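Local atomic coordinates of cobalamin biosynthesis protein CobN (Mycobacterium tuberculosis, PDB entry 7C6O), a protein that serves as the large, catalytic subunit of cobaltochelatase, which inserts cobalt into the corrin ring during aerobic cobalamin biosynthesis at the expense of ATP. Residues A[938-941]-A[942-946]; A[946-949]-A[950-953]; A[886-889]-A[890-894]; A[1023-1026]-A[1027-1031]. All blocks are in the same frame, centred on the assembly; numbering follows the deposited sequence.

Contacts 1 and 3 are buried and alike in place: in each, one of two adjacent parallel strands, 935-940 or 880-885, leads into a short helix. Contact 2 continues contact 1 along the chain, sharing D946, and is partly buried. The three pack together: F944 of contact 1 meets V951 and V952 of contact 2, while F943 and F948 reach M891 of contact 3. Contact 4, also partly buried, sits farther out, about 24 Å centre to centre from contact 3, and touches contact 1 through R939 and Y1026. A serine side chain caps the helix in contact 1, main-chain bonds start it in contact 2, and threonine hydroxyls return to backbone carbonyls in contacts 3 and 4.

Contact 1: residues A[938-941]-A[942-946]; sequences VRIS and GFFRD
S941 follows strand 935-940 and caps helix 942-947, and its hydroxyl does the joining: F944 N donates to S941 OG at 3.1 Å, with an N-H...O angle of 161°. The short side chain folds back over its own backbone (chi1 64°), which sets OG before the amides of the first turn; serine suits an N-cap because its oxygen reaches them at little cost in bulk. The backbone follows with R945 N to S941 O at 3.2 Å, a nearly straight bond. The close packing lies on the apolar side. There I940 CG2 comes within 3.6 Å of F944 CD2, the two side chains crossing at about a right angle, and V952 of helix 949-963 covers both. Branched and aromatic hydrocarbon suits this buried layer. The partly exposed side, at R945, is looser: I940 CD1 stays 4.1 Å from R945 CB, and the arginine's charge leads away. G942 CA sits over the centre of one guanidinium face of R945, 3.7 Å from its plane, where glycine presents no side chain. R945 NE and NH2 grip D946 side-on, both donating to OD1, at 2.9 Å from NE, while R945 NH1 bonds to the Y1034 hydroxyl and R945 NH2 also to T1002 O. D946 OD2 is held by Y1003 and Q600. This is a serine N-cap at the C-terminal end of a parallel strand in an alpha/beta sheet.

Contact 2: residues A[946-949]-A[950-953]; sequences DAFP and HVVT
The first turn of helix 949-963 begins at F948, its N-cap residue, with P949 and H950 next, directly after helix 942-947 has ended. F948 leaves helical geometry (phi -128°, psi 58°), and this kink turns the chain from one helix into the other. Its carbonyl starts the new helix: V952 N donates to F948 O at 3.2 Å, nearly straight, and V951 N adds a weak bond to the same oxygen. T953 N continues the pattern to P949 O at 3.2 Å. Proline suits the first helical position, since its nitrogen has no hydrogen to place where the helix offers no acceptor, and its ring already holds phi near the helical value. Beside it, the H950 imidazole lies alongside the pyrrolidine and points the same way, with H950 ND1 3.8 Å from P949 CG. Both residues lean on P305 of helix 305-313. On the inner side F948 and V951 also run side by side, F948 CB standing 3.9 Å from V951 CG2. That methyl lies beside its own backbone nitrogen, on the side of the turn facing F948. The phenyl ring continues past the valine to F944, A890 and M891, where an aromatic group suits a buried seam. The chemistry implies that the turn takes its geometry chiefly from main-chain bonds and proline's restricted phi, with apolar packing securing the inner side.

Contact 3: residues A[886-889]-A[890-894]; sequences WGTS and AMRTA
The guanidinium of R892 has both branches of T888 over the same face. T888 OG1 stands 3.8 Å above the plane, displaced toward the rim, and T888 CG2 is 3.9 Å from R892 NH1. The hydroxyl is held instead by G596 N and E597, and R892 spends NE on N593 O and NH2 on a salt bridge to D594. The two side chains lie together because both are bonded to residues between N593 and E597. The second flat group, the indole of W886, meets Y1077 and Y1074 edge-to-face and K1059 by a cation-pi contact. W886 is also the N-cap residue, its carbonyl O receiving A890 N at 3.2 Å, and M891 N follows to G887 O at 3.0 Å. R892 reaches its station through a chain extended from CG to NE that first skims T888 O, R892 CG lying 3.2 Å from it. S889 O takes two donors: T893 N at 3.0 Å and T893 OG1 at 2.9 Å, from opposite faces of its plane. With chi1 at 68°, the threonine hydroxyl turns back to that oxygen and also accepts from G895 N and D896 N, so it links the last turn of this helix to the amides where the next begins. A894 leaves the helix with positive phi (64°), a conformation less easy for a residue with a CB than for glycine. G887 lets the rings of F943, F944 and F948 come close, and small A890 meets F948. It is a short helix entered directly from strand 880-885, a strand-to-helix turn of an alpha/beta sheet.

Contact 4: residues A[1023-1026]-A[1027-1031]; sequences AQVY and TAWGG
T1027 gives A1023 O two donors, its backbone N at 2.8 Å and its hydroxyl OG1 at 2.7 Å. They arrive from opposite faces of the carbonyl plane, and chi1 of -53° sets OG1 beside the backbone nitrogen, within reach of the preceding turn. Threonine thus satisfies its hydroxyl within the helix itself, and its side chain also touches I1044 and M1047 of helix 1044-1051. Further along, A1028 N bonds to Q1024 O at 2.9 Å and W1029 N to V1025 O at 3.1 Å. Toward the end of the helix the bonding weakens: Y1026 O receives two weak bonds, from G1030 N (2.9 Å) and W1029 N (3.4 Å). Beyond it, glycine suits position 1031, where a side chain would press on T1027 O. W1029 lies alongside V1025, its CD1 4.0 Å from V1025 CG1, an apolar pairing on the buried side, and sends NE1 to I520 O. Y1026 OH is hydrogen-bonded to Y1051 OH, and the tyrosine ring receives R939 as a cation-pi partner. Q1024 NE2 is hydrogen-bonded to a glycerol probably taken up from the crystallisation liquor. Polar ends find partners in neighbouring elements, which implies that this helix is tied down by directional bonds as well as packing.

Contact 1: residues A[938-941]-A[942-946]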
ATOM      1  N   VAL A 938     -13.873 -13.344  -5.508  1.00 13.43           N
ATOM      2  CA  VAL A 938     -12.996 -12.208  -5.240  1.00 14.18           C
ATOM      3  C   VAL A 938     -11.602 -12.542  -5.740  1.00 14.29           C
ATOM      4  O   VAL A 938     -11.013 -13.551  -5.335  1.00 14.23           O
ATOM      5  CB  VAL A 938     -12.961 -11.858  -3.745  1.00 15.94           C
ATOM      6  CG1 VAL A 938     -11.992 -10.709  -3.494  1.00 15.31           C
ATOM      7  CG2 VAL A 938     -14.352 -11.509  -3.245  1.00 18.47           C
ATOM      8  N   ARG A 939     -11.066 -11.688  -6.609  1.00 11.81           N
ATOM      9  CA  ARG A 939      -9.649 -11.710  -6.951  1.00 13.46           C
ATOM     10  C   ARG A 939      -8.960 -10.606  -6.156  1.00 15.58           C
ATOM     11  O   ARG A 939      -9.172  -9.418  -6.420  1.00 15.81           O
ATOM     12  CB  ARG A 939      -9.434 -11.526  -8.453  1.00 13.36           C
ATOM     13  CG  ARG A 939      -7.974 -11.313  -8.843  1.00 13.63           C
ATOM     14  CD  ARG A 939      -7.060 -12.431  -8.331  1.00 15.59           C
ATOM     15  NE  ARG A 939      -5.663 -12.171  -8.677  1.00 16.28           N
ATOM     16  CZ  ARG A 939      -5.128 -12.435  -9.866  1.00 14.19           C
ATOM     17  NH1 ARG A 939      -5.868 -12.984 -10.821  1.00 13.24           N
ATOM     18  NH2 ARG A 939      -3.851 -12.157 -10.100  1.00 13.85           N
ATOM     19  N   ILE A 940      -8.156 -10.998  -5.173  1.00 15.17           N
ATOM     20  CA  ILE A 940      -7.348 -10.051  -4.415  1.00 14.58           C
ATOM     21  C   ILE A 940      -5.990  -9.942  -5.088  1.00 14.00           C
ATOM     22  O   ILE A 940      -5.535 -10.864  -5.773  1.00 15.72           O
ATOM     23  CB  ILE A 940      -7.204 -10.469  -2.935  1.00 14.25           C
ATOM     24  CG1 ILE A 940      -6.519 -11.834  -2.822  1.00 15.78           C
ATOM     25  CG2 ILE A 940      -8.565 -10.477  -2.234  1.00 13.61           C
ATOM     26  CD1 ILE A 940      -6.261 -12.277  -1.390  1.00 15.44           C
ATOM     27  N   SER A 941      -5.338  -8.800  -4.908  1.00 13.54           N
ATOM     28  CA  SER A 941      -3.977  -8.660  -5.390  1.00 15.21           C
ATOM     29  C   SER A 941      -3.007  -9.271  -4.383  1.00 17.22           C
ATOM     30  O   SER A 941      -3.378  -9.642  -3.265  1.00 14.12           O
ATOM     31  CB  SER A 941      -3.641  -7.190  -5.634  1.00 16.23           C
ATOM     32  OG  SER A 941      -3.686  -6.452  -4.426  1.00 13.96           O
ATOM     33  N   GLY A 942      -1.746  -9.387  -4.798  1.00 12.44           N
ATOM     34  CA  GLY A 942      -0.720  -9.825  -3.868  1.00 12.59           C
ATOM     35  C   GLY A 942      -0.548  -8.866  -2.706  1.00 11.85           C
ATOM     36  O   GLY A 942      -0.370  -9.288  -1.560  1.00 13.17           O
ATOM     37  N   PHE A 943      -0.615  -7.561  -2.978  1.00 13.81           N
ATOM     38  CA  PHE A 943      -0.442  -6.600  -1.895  1.00 13.47           C
ATOM     39  C   PHE A 943      -1.629  -6.613  -0.940  1.00 12.35           C
ATOM     40  O   PHE A 943      -1.451  -6.437   0.271  1.00 14.16           O
ATOM     41  CB  PHE A 943      -0.231  -5.188  -2.435  1.00 16.31           C
ATOM     42  CG  PHE A 943      -0.117  -4.161  -1.349  1.00 15.97           C
ATOM     43  CD1 PHE A 943       1.034  -4.079  -0.580  1.00 15.07           C
ATOM     44  CD2 PHE A 943      -1.170  -3.305  -1.066  1.00 16.35           C
ATOM     45  CE1 PHE A 943       1.141  -3.149   0.436  1.00 16.11           C
ATOM     46  CE2 PHE A 943      -1.071  -2.375  -0.048  1.00 15.01           C
ATOM     47  CZ  PHE A 943       0.087  -2.295   0.704  1.00 14.72           C
ATOM     48  N   PHE A 944      -2.848  -6.789  -1.461  1.00 14.56           N
ATOM     49  CA  PHE A 944      -4.003  -6.909  -0.574  1.00 13.50           C
ATOM     50  C   PHE A 944      -3.817  -8.064   0.397  1.00 14.73           C
ATOM     51  O   PHE A 944      -4.095  -7.932   1.595  1.00 14.34           O
ATOM     52  CB  PHE A 944      -5.288  -7.094  -1.381  1.00 11.21           C
ATOM     53  CG  PHE A 944      -6.537  -7.045  -0.542  1.00 14.87           C
ATOM     54  CD1 PHE A 944      -7.240  -5.856  -0.394  1.00 14.11           C
ATOM     55  CD2 PHE A 944      -7.002  -8.179   0.110  1.00 15.24           C
ATOM     56  CE1 PHE A 944      -8.383  -5.799   0.382  1.00 18.29           C
ATOM     57  CE2 PHE A 944      -8.146  -8.130   0.890  1.00 19.53           C
ATOM     58  CZ  PHE A 944      -8.839  -6.938   1.022  1.00 19.85           C
ATOM     59  N   ARG A 945      -3.356  -9.210  -0.108  1.00 14.97           N
ATOM     60  CA  ARG A 945      -3.006 -10.335   0.754  1.00 14.02           C
ATOM     61  C   ARG A 945      -1.978  -9.930   1.808  1.00 17.41           C
ATOM     62  O   ARG A 945      -2.122 -10.272   2.990  1.00 16.20           O
ATOM     63  CB  ARG A 945      -2.485 -11.482  -0.111  1.00 12.66           C
ATOM     64  CG  ARG A 945      -1.707 -12.565   0.615  1.00 12.61           C
ATOM     65  CD  ARG A 945      -0.796 -13.274  -0.376  1.00 15.59           C
ATOM     66  NE  ARG A 945       0.303 -12.410  -0.802  1.00 14.51           N
ATOM     67  CZ  ARG A 945       0.991 -12.559  -1.930  1.00 14.42           C
ATOM     68  NH1 ARG A 945       0.693 -13.535  -2.780  1.00 14.12           N
ATOM     69  NH2 ARG A 945       1.977 -11.718  -2.213  1.00 13.01           N
ATOM     70  N   ASP A 946      -0.946  -9.183   1.400  1.00 13.69           N
ATOM     71  CA  ASP A 946       0.126  -8.795   2.315  1.00 15.22           C
ATOM     72  C   ASP A 946      -0.377  -7.877   3.423  1.00 15.75           C
ATOM     73  O   ASP A 946      -0.040  -8.060   4.600  1.00 16.69           O
ATOM     74  CB  ASP A 946       1.242  -8.085   1.549  1.00 15.30           C
ATOM     75  CG  ASP A 946       1.990  -8.998   0.611  1.00 16.77           C
ATOM     76  OD1 ASP A 946       1.625 -10.188   0.491  1.00 16.23           O
ATOM     77  OD2 ASP A 946       2.954  -8.508  -0.010  1.00 17.03           O
TER

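Contact 2: residues A[946-949]-A[950-953]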
ATOM      1  N   ASP A 946      -0.946  -9.183   1.400  1.00 13.69           N
ATOM      2  CA  ASP A 946       0.126  -8.795   2.315  1.00 15.22           C
ATOM      3  C   ASP A 946      -0.377  -7.877   3.423  1.00 15.75           C
ATOM      4  O   ASP A 946      -0.040  -8.060   4.600  1.00 16.69           O
ATOM      5  CB  ASP A 946       1.242  -8.085   1.549  1.00 15.30           C
ATOM      6  CG  ASP A 946       1.990  -8.998   0.611  1.00 16.77           C
ATOM      7  OD1 ASP A 946       1.625 -10.188   0.491  1.00 16.23           O
ATOM      8  OD2 ASP A 946       2.954  -8.508  -0.010  1.00 17.03           O
ATOM      9  N   ALA A 947      -1.156  -6.857   3.058  1.00 12.74           N
ATOM     10  CA  ALA A 947      -1.466  -5.757   3.961  1.00 11.93           C
ATOM     11  C   ALA A 947      -2.775  -5.926   4.717  1.00 14.38           C
ATOM     12  O   ALA A 947      -2.949  -5.292   5.765  1.00 13.58           O
ATOM     13  CB  ALA A 947      -1.519  -4.436   3.184  1.00 13.20           C
ATOM     14  N   PHE A 948      -3.698  -6.745   4.222  1.00 13.27           N
ATOM     15  CA  PHE A 948      -5.018  -6.893   4.836  1.00 12.44           C
ATOM     16  C   PHE A 948      -5.334  -8.362   5.099  1.00 13.93           C
ATOM     17  O   PHE A 948      -6.352  -8.888   4.636  1.00 16.61           O
ATOM     18  CB  PHE A 948      -6.083  -6.239   3.957  1.00 12.09           C
ATOM     19  CG  PHE A 948      -5.919  -4.752   3.827  1.00 14.46           C
ATOM     20  CD1 PHE A 948      -5.312  -4.202   2.709  1.00 13.48           C
ATOM     21  CD2 PHE A 948      -6.339  -3.905   4.839  1.00 13.66           C
ATOM     22  CE1 PHE A 948      -5.151  -2.832   2.594  1.00 13.86           C
ATOM     23  CE2 PHE A 948      -6.179  -2.533   4.732  1.00 16.66           C
ATOM     24  CZ  PHE A 948      -5.583  -1.995   3.607  1.00 15.02           C
ATOM     25  N   PRO A 949      -4.488  -9.055   5.868  1.00 14.59           N
ATOM     26  CA  PRO A 949      -4.776 -10.471   6.138  1.00 15.17           C
ATOM     27  C   PRO A 949      -6.036 -10.662   6.960  1.00 14.51           C
ATOM     28  O   PRO A 949      -6.744 -11.656   6.759  1.00 15.39           O
ATOM     29  CB  PRO A 949      -3.522 -10.945   6.886  1.00 14.86           C
ATOM     30  CG  PRO A 949      -3.041  -9.721   7.593  1.00 17.31           C
ATOM     31  CD  PRO A 949      -3.341  -8.570   6.659  1.00 14.18           C
ATOM     32  N   HIS A 950      -6.346  -9.729   7.869  1.00 16.93           N
ATOM     33  CA  HIS A 950      -7.581  -9.826   8.641  1.00 18.09           C
ATOM     34  C   HIS A 950      -8.806  -9.758   7.739  1.00 18.42           C
ATOM     35  O   HIS A 950      -9.827 -10.390   8.030  1.00 18.09           O
ATOM     36  CB  HIS A 950      -7.657  -8.708   9.686  1.00 17.75           C
ATOM     37  CG  HIS A 950      -6.386  -8.487  10.447  1.00 19.97           C
ATOM     38  ND1 HIS A 950      -5.328  -7.767   9.936  1.00 22.31           N
ATOM     39  CD2 HIS A 950      -6.013  -8.871  11.692  1.00 22.62           C
ATOM     40  CE1 HIS A 950      -4.354  -7.725  10.827  1.00 21.64           C
ATOM     41  NE2 HIS A 950      -4.744  -8.388  11.902  1.00 21.51           N
ATOM     42  N   VAL A 951      -8.724  -8.995   6.648  1.00 18.15           N
ATOM     43  CA  VAL A 951      -9.859  -8.857   5.740  1.00 18.36           C
ATOM     44  C   VAL A 951     -10.039 -10.113   4.897  1.00 14.77           C
ATOM     45  O   VAL A 951     -11.170 -10.542   4.642  1.00 16.29           O
ATOM     46  CB  VAL A 951      -9.684  -7.610   4.858  1.00 16.75           C
ATOM     47  CG1 VAL A 951     -10.832  -7.504   3.876  1.00 14.78           C
ATOM     48  CG2 VAL A 951      -9.592  -6.357   5.715  1.00 14.49           C
ATOM     49  N   VAL A 952      -8.935 -10.711   4.438  1.00 13.70           N
ATOM     50  CA  VAL A 952      -9.013 -11.980   3.714  1.00 15.47           C
ATOM     51  C   VAL A 952      -9.763 -13.010   4.548  1.00 15.16           C
ATOM     52  O   VAL A 952     -10.663 -13.704   4.060  1.00 17.04           O
ATOM     53  CB  VAL A 952      -7.602 -12.475   3.347  1.00 17.85           C
ATOM     54  CG1 VAL A 952      -7.661 -13.887   2.780  1.00 15.46           C
ATOM     55  CG2 VAL A 952      -6.943 -11.522   2.356  1.00 18.33           C
ATOM     56  N   THR A 953      -9.399 -13.119   5.826  1.00 14.16           N
ATOM     57  CA  THR A 953     -10.114 -14.018   6.723  1.00 17.21           C
ATOM     58  C   THR A 953     -11.555 -13.565   6.921  1.00 17.14           C
ATOM     59  O   THR A 953     -12.471 -14.393   6.969  1.00 19.30           O
ATOM     60  CB  THR A 953      -9.385 -14.098   8.064  1.00 18.63           C
ATOM     61  OG1 THR A 953      -8.017 -14.462   7.844  1.00 21.43           O
ATOM     62  CG2 THR A 953     -10.034 -15.135   8.955  1.00 22.41           C
TER

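Contact 3: residues A[886-889]-A[890-894]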
ATOM      1  N   TRP A 886      -8.121  -4.400  -4.628  1.00 12.97           N
ATOM      2  CA  TRP A 886      -6.735  -3.991  -4.457  1.00 14.15           C
ATOM      3  C   TRP A 886      -6.512  -3.370  -3.084  1.00 15.48           C
ATOM      4  O   TRP A 886      -7.407  -2.739  -2.513  1.00 12.66           O
ATOM      5  CB  TRP A 886      -6.318  -2.979  -5.527  1.00 13.91           C
ATOM      6  CG  TRP A 886      -6.327  -3.508  -6.923  1.00 12.61           C
ATOM      7  CD1 TRP A 886      -6.241  -4.814  -7.310  1.00 12.73           C
ATOM      8  CD2 TRP A 886      -6.433  -2.737  -8.126  1.00 11.10           C
ATOM      9  NE1 TRP A 886      -6.284  -4.903  -8.683  1.00 14.60           N
ATOM     10  CE2 TRP A 886      -6.401  -3.641  -9.206  1.00 12.81           C
ATOM     11  CE3 TRP A 886      -6.555  -1.370  -8.394  1.00 14.64           C
ATOM     12  CZ2 TRP A 886      -6.484  -3.222 -10.534  1.00 12.43           C
ATOM     13  CZ3 TRP A 886      -6.636  -0.956  -9.711  1.00 15.77           C
ATOM     14  CH2 TRP A 886      -6.598  -1.878 -10.765  1.00 13.04           C
ATOM     15  N   GLY A 887      -5.290  -3.526  -2.573  1.00 13.12           N
ATOM     16  CA  GLY A 887      -4.958  -2.931  -1.290  1.00 13.07           C
ATOM     17  C   GLY A 887      -4.940  -1.415  -1.334  1.00 15.86           C
ATOM     18  O   GLY A 887      -5.388  -0.752  -0.393  1.00 11.86           O
ATOM     19  N   THR A 888      -4.426  -0.843  -2.428  1.00 11.90           N
ATOM     20  CA  THR A 888      -4.387   0.610  -2.540  1.00 13.18           C
ATOM     21  C   THR A 888      -5.792   1.200  -2.532  1.00 12.99           C
ATOM     22  O   THR A 888      -6.002   2.295  -1.997  1.00 12.40           O
ATOM     23  CB  THR A 888      -3.608   1.022  -3.798  1.00 13.39           C
ATOM     24  OG1 THR A 888      -3.284   2.416  -3.729  1.00 14.75           O
ATOM     25  CG2 THR A 888      -4.409   0.755  -5.071  1.00 16.89           C
ATOM     26  N   SER A 889      -6.774   0.470  -3.073  1.00 13.50           N
ATOM     27  CA  SER A 889      -8.156   0.936  -3.044  1.00 15.11           C
ATOM     28  C   SER A 889      -8.712   0.923  -1.627  1.00 13.31           C
ATOM     29  O   SER A 889      -9.406   1.861  -1.218  1.00 12.84           O
ATOM     30  CB  SER A 889      -9.020   0.066  -3.957  1.00 14.24           C
ATOM     31  OG  SER A 889      -8.537   0.087  -5.289  1.00 15.57           O
ATOM     32  N   ALA A 890      -8.434  -0.138  -0.867  1.00 13.29           N
ATOM     33  CA  ALA A 890      -8.880  -0.177   0.520  1.00 13.46           C
ATOM     34  C   ALA A 890      -8.267   0.956   1.329  1.00 14.04           C
ATOM     35  O   ALA A 890      -8.905   1.480   2.248  1.00 12.86           O
ATOM     36  CB  ALA A 890      -8.538  -1.528   1.149  1.00 12.58           C
ATOM     37  N   MET A 891      -7.043   1.362   0.993  1.00 11.85           N
ATOM     38  CA  MET A 891      -6.406   2.457   1.715  1.00 11.50           C
ATOM     39  C   MET A 891      -6.936   3.819   1.281  1.00 13.73           C
ATOM     40  O   MET A 891      -6.948   4.755   2.087  1.00 13.39           O
ATOM     41  CB  MET A 891      -4.893   2.391   1.524  1.00 12.75           C
ATOM     42  CG  MET A 891      -4.254   1.153   2.128  1.00 13.78           C
ATOM     43  SD  MET A 891      -2.501   1.050   1.741  1.00 14.92           S
ATOM     44  CE  MET A 891      -1.993  -0.261   2.856  1.00 12.37           C
ATOM     45  N   ARG A 892      -7.368   3.951   0.021  1.00 15.28           N
ATOM     46  CA  ARG A 892      -7.934   5.215  -0.444  1.00 13.61           C
ATOM     47  C   ARG A 892      -9.329   5.456   0.122  1.00 15.34           C
ATOM     48  O   ARG A 892      -9.716   6.611   0.347  1.00 13.43           O
ATOM     49  CB  ARG A 892      -8.015   5.241  -1.972  1.00 11.34           C
ATOM     50  CG  ARG A 892      -6.699   5.285  -2.735  1.00 14.84           C
ATOM     51  CD  ARG A 892      -6.993   5.394  -4.240  1.00 17.88           C
ATOM     52  NE  ARG A 892      -5.793   5.361  -5.067  1.00 22.57           N
ATOM     53  CZ  ARG A 892      -5.604   4.530  -6.086  1.00 21.21           C
ATOM     54  NH1 ARG A 892      -6.547   3.660  -6.429  1.00 18.67           N
ATOM     55  NH2 ARG A 892      -4.476   4.583  -6.777  1.00 26.42           N
ATOM     56  N   THR A 893     -10.103   4.391   0.335  1.00 15.40           N
ATOM     57  CA  THR A 893     -11.517   4.504   0.659  1.00 13.51           C
ATOM     58  C   THR A 893     -11.881   3.992   2.044  1.00 16.20           C
ATOM     59  O   THR A 893     -13.044   4.141   2.446  1.00 14.32           O
ATOM     60  CB  THR A 893     -12.362   3.729  -0.363  1.00 13.92           C
ATOM     61  OG1 THR A 893     -12.121   2.327  -0.198  1.00 14.98           O
ATOM     62  CG2 THR A 893     -11.996   4.132  -1.784  1.00 12.77           C
ATOM     63  N   ALA A 894     -10.940   3.390   2.768  1.00 14.19           N
ATOM     64  CA  ALA A 894     -11.191   2.677   4.019  1.00 17.31           C
ATOM     65  C   ALA A 894     -12.091   1.459   3.820  1.00 19.24           C
ATOM     66  O   ALA A 894     -12.746   1.008   4.765  1.00 17.65           O
ATOM     67  CB  ALA A 894     -11.765   3.603   5.101  1.00 18.06           C
TER

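Contact 4: residues A[1023-1026]-A[1027-1031]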
ATOM      1  N   ALA A1023      -6.304 -16.797 -20.671  1.00 16.99           N
ATOM      2  CA  ALA A1023      -6.766 -17.458 -19.455  1.00 16.57           C
ATOM      3  C   ALA A1023      -5.650 -18.257 -18.795  1.00 18.30           C
ATOM      4  O   ALA A1023      -5.565 -18.310 -17.563  1.00 17.36           O
ATOM      5  CB  ALA A1023      -7.956 -18.364 -19.770  1.00 17.73           C
ATOM      6  N   GLN A1024      -4.787 -18.893 -19.596  1.00 18.12           N
ATOM      7  CA  GLN A1024      -3.710 -19.694 -19.023  1.00 19.55           C
ATOM      8  C   GLN A1024      -2.742 -18.829 -18.225  1.00 18.41           C
ATOM      9  O   GLN A1024      -2.312 -19.213 -17.130  1.00 17.65           O
ATOM     10  CB  GLN A1024      -2.964 -20.455 -20.121  1.00 21.22           C
ATOM     11  CG  GLN A1024      -1.814 -21.300 -19.590  1.00 21.51           C
ATOM     12  CD  GLN A1024      -1.111 -22.109 -20.665  1.00 25.83           C
ATOM     13  OE1 GLN A1024      -1.477 -22.059 -21.841  1.00 27.68           O
ATOM     14  NE2 GLN A1024      -0.090 -22.861 -20.263  1.00 25.19           N
ATOM     15  N   VAL A1025      -2.384 -17.659 -18.753  1.00 18.42           N
ATOM     16  CA  VAL A1025      -1.494 -16.766 -18.016  1.00 16.68           C
ATOM     17  C   VAL A1025      -2.195 -16.227 -16.775  1.00 15.42           C
ATOM     18  O   VAL A1025      -1.642 -16.252 -15.670  1.00 16.50           O
ATOM     19  CB  VAL A1025      -0.992 -15.632 -18.927  1.00 17.95           C
ATOM     20  CG1 VAL A1025      -0.280 -14.563 -18.104  1.00 17.48           C
ATOM     21  CG2 VAL A1025      -0.057 -16.191 -19.996  1.00 15.82           C
ATOM     22  N   TYR A1026      -3.428 -15.733 -16.940  1.00 13.50           N
ATOM     23  CA  TYR A1026      -4.196 -15.244 -15.796  1.00 13.22           C
ATOM     24  C   TYR A1026      -4.297 -16.303 -14.705  1.00 15.30           C
ATOM     25  O   TYR A1026      -4.122 -16.005 -13.518  1.00 16.34           O
ATOM     26  CB  TYR A1026      -5.586 -14.808 -16.258  1.00 14.45           C
ATOM     27  CG  TYR A1026      -6.484 -14.265 -15.167  1.00 15.24           C
ATOM     28  CD1 TYR A1026      -7.278 -15.116 -14.402  1.00 15.87           C
ATOM     29  CD2 TYR A1026      -6.556 -12.901 -14.917  1.00 13.31           C
ATOM     30  CE1 TYR A1026      -8.106 -14.623 -13.409  1.00 15.22           C
ATOM     31  CE2 TYR A1026      -7.385 -12.398 -13.929  1.00 13.38           C
ATOM     32  CZ  TYR A1026      -8.156 -13.264 -13.178  1.00 14.42           C
ATOM     33  OH  TYR A1026      -8.979 -12.770 -12.194  1.00 15.44           O
ATOM     34  N   THR A1027      -4.556 -17.553 -15.094  1.00 18.55           N
ATOM     35  CA  THR A1027      -4.706 -18.627 -14.118  1.00 19.45           C
ATOM     36  C   THR A1027      -3.366 -19.038 -13.520  1.00 19.61           C
ATOM     37  O   THR A1027      -3.307 -19.439 -12.352  1.00 19.57           O
ATOM     38  CB  THR A1027      -5.397 -19.824 -14.774  1.00 21.15           C
ATOM     39  OG1 THR A1027      -6.620 -19.385 -15.382  1.00 22.91           O
ATOM     40  CG2 THR A1027      -5.714 -20.898 -13.748  1.00 21.51           C
ATOM     41  N   ALA A1028      -2.282 -18.937 -14.292  1.00 19.63           N
ATOM     42  CA  ALA A1028      -0.967 -19.277 -13.759  1.00 16.60           C
ATOM     43  C   ALA A1028      -0.518 -18.287 -12.693  1.00 16.54           C
ATOM     44  O   ALA A1028       0.248 -18.651 -11.793  1.00 15.37           O
ATOM     45  CB  ALA A1028       0.063 -19.334 -14.886  1.00 14.91           C
ATOM     46  N   TRP A1029      -0.977 -17.040 -12.776  1.00 17.45           N
ATOM     47  CA  TRP A1029      -0.586 -16.012 -11.823  1.00 16.01           C
ATOM     48  C   TRP A1029      -1.594 -15.808 -10.703  1.00 15.54           C
ATOM     49  O   TRP A1029      -1.221 -15.277  -9.653  1.00 19.42           O
ATOM     50  CB  TRP A1029      -0.369 -14.673 -12.545  1.00 17.35           C
ATOM     51  CG  TRP A1029       0.864 -14.628 -13.405  1.00 15.12           C
ATOM     52  CD1 TRP A1029       1.164 -15.446 -14.456  1.00 15.32           C
ATOM     53  CD2 TRP A1029       1.954 -13.704 -13.294  1.00 14.19           C
ATOM     54  NE1 TRP A1029       2.373 -15.092 -15.002  1.00 16.63           N
ATOM     55  CE2 TRP A1029       2.878 -14.025 -14.310  1.00 16.40           C
ATOM     56  CE3 TRP A1029       2.236 -12.634 -12.438  1.00 14.96           C
ATOM     57  CZ2 TRP A1029       4.068 -13.319 -14.488  1.00 16.18           C
ATOM     58  CZ3 TRP A1029       3.416 -11.931 -12.620  1.00 13.37           C
ATOM     59  CH2 TRP A1029       4.317 -12.278 -13.636  1.00 14.48           C
ATOM     60  N   GLY A1030      -2.847 -16.222 -10.887  1.00 15.04           N
ATOM     61  CA  GLY A1030      -3.874 -15.940  -9.900  1.00 14.20           C
ATOM     62  C   GLY A1030      -4.750 -17.112  -9.503  1.00 17.80           C
ATOM     63  O   GLY A1030      -5.760 -16.926  -8.816  1.00 17.70           O
ATOM     64  N   GLY A1031      -4.376 -18.323  -9.910  1.00 17.40           N
ATOM     65  CA  GLY A1031      -5.165 -19.499  -9.589  1.00 16.42           C
ATOM     66  C   GLY A1031      -4.829 -20.102  -8.240  1.00 17.94           C
ATOM     67  O   GLY A1031      -4.567 -21.304  -8.137  1.00 19.88           O
TER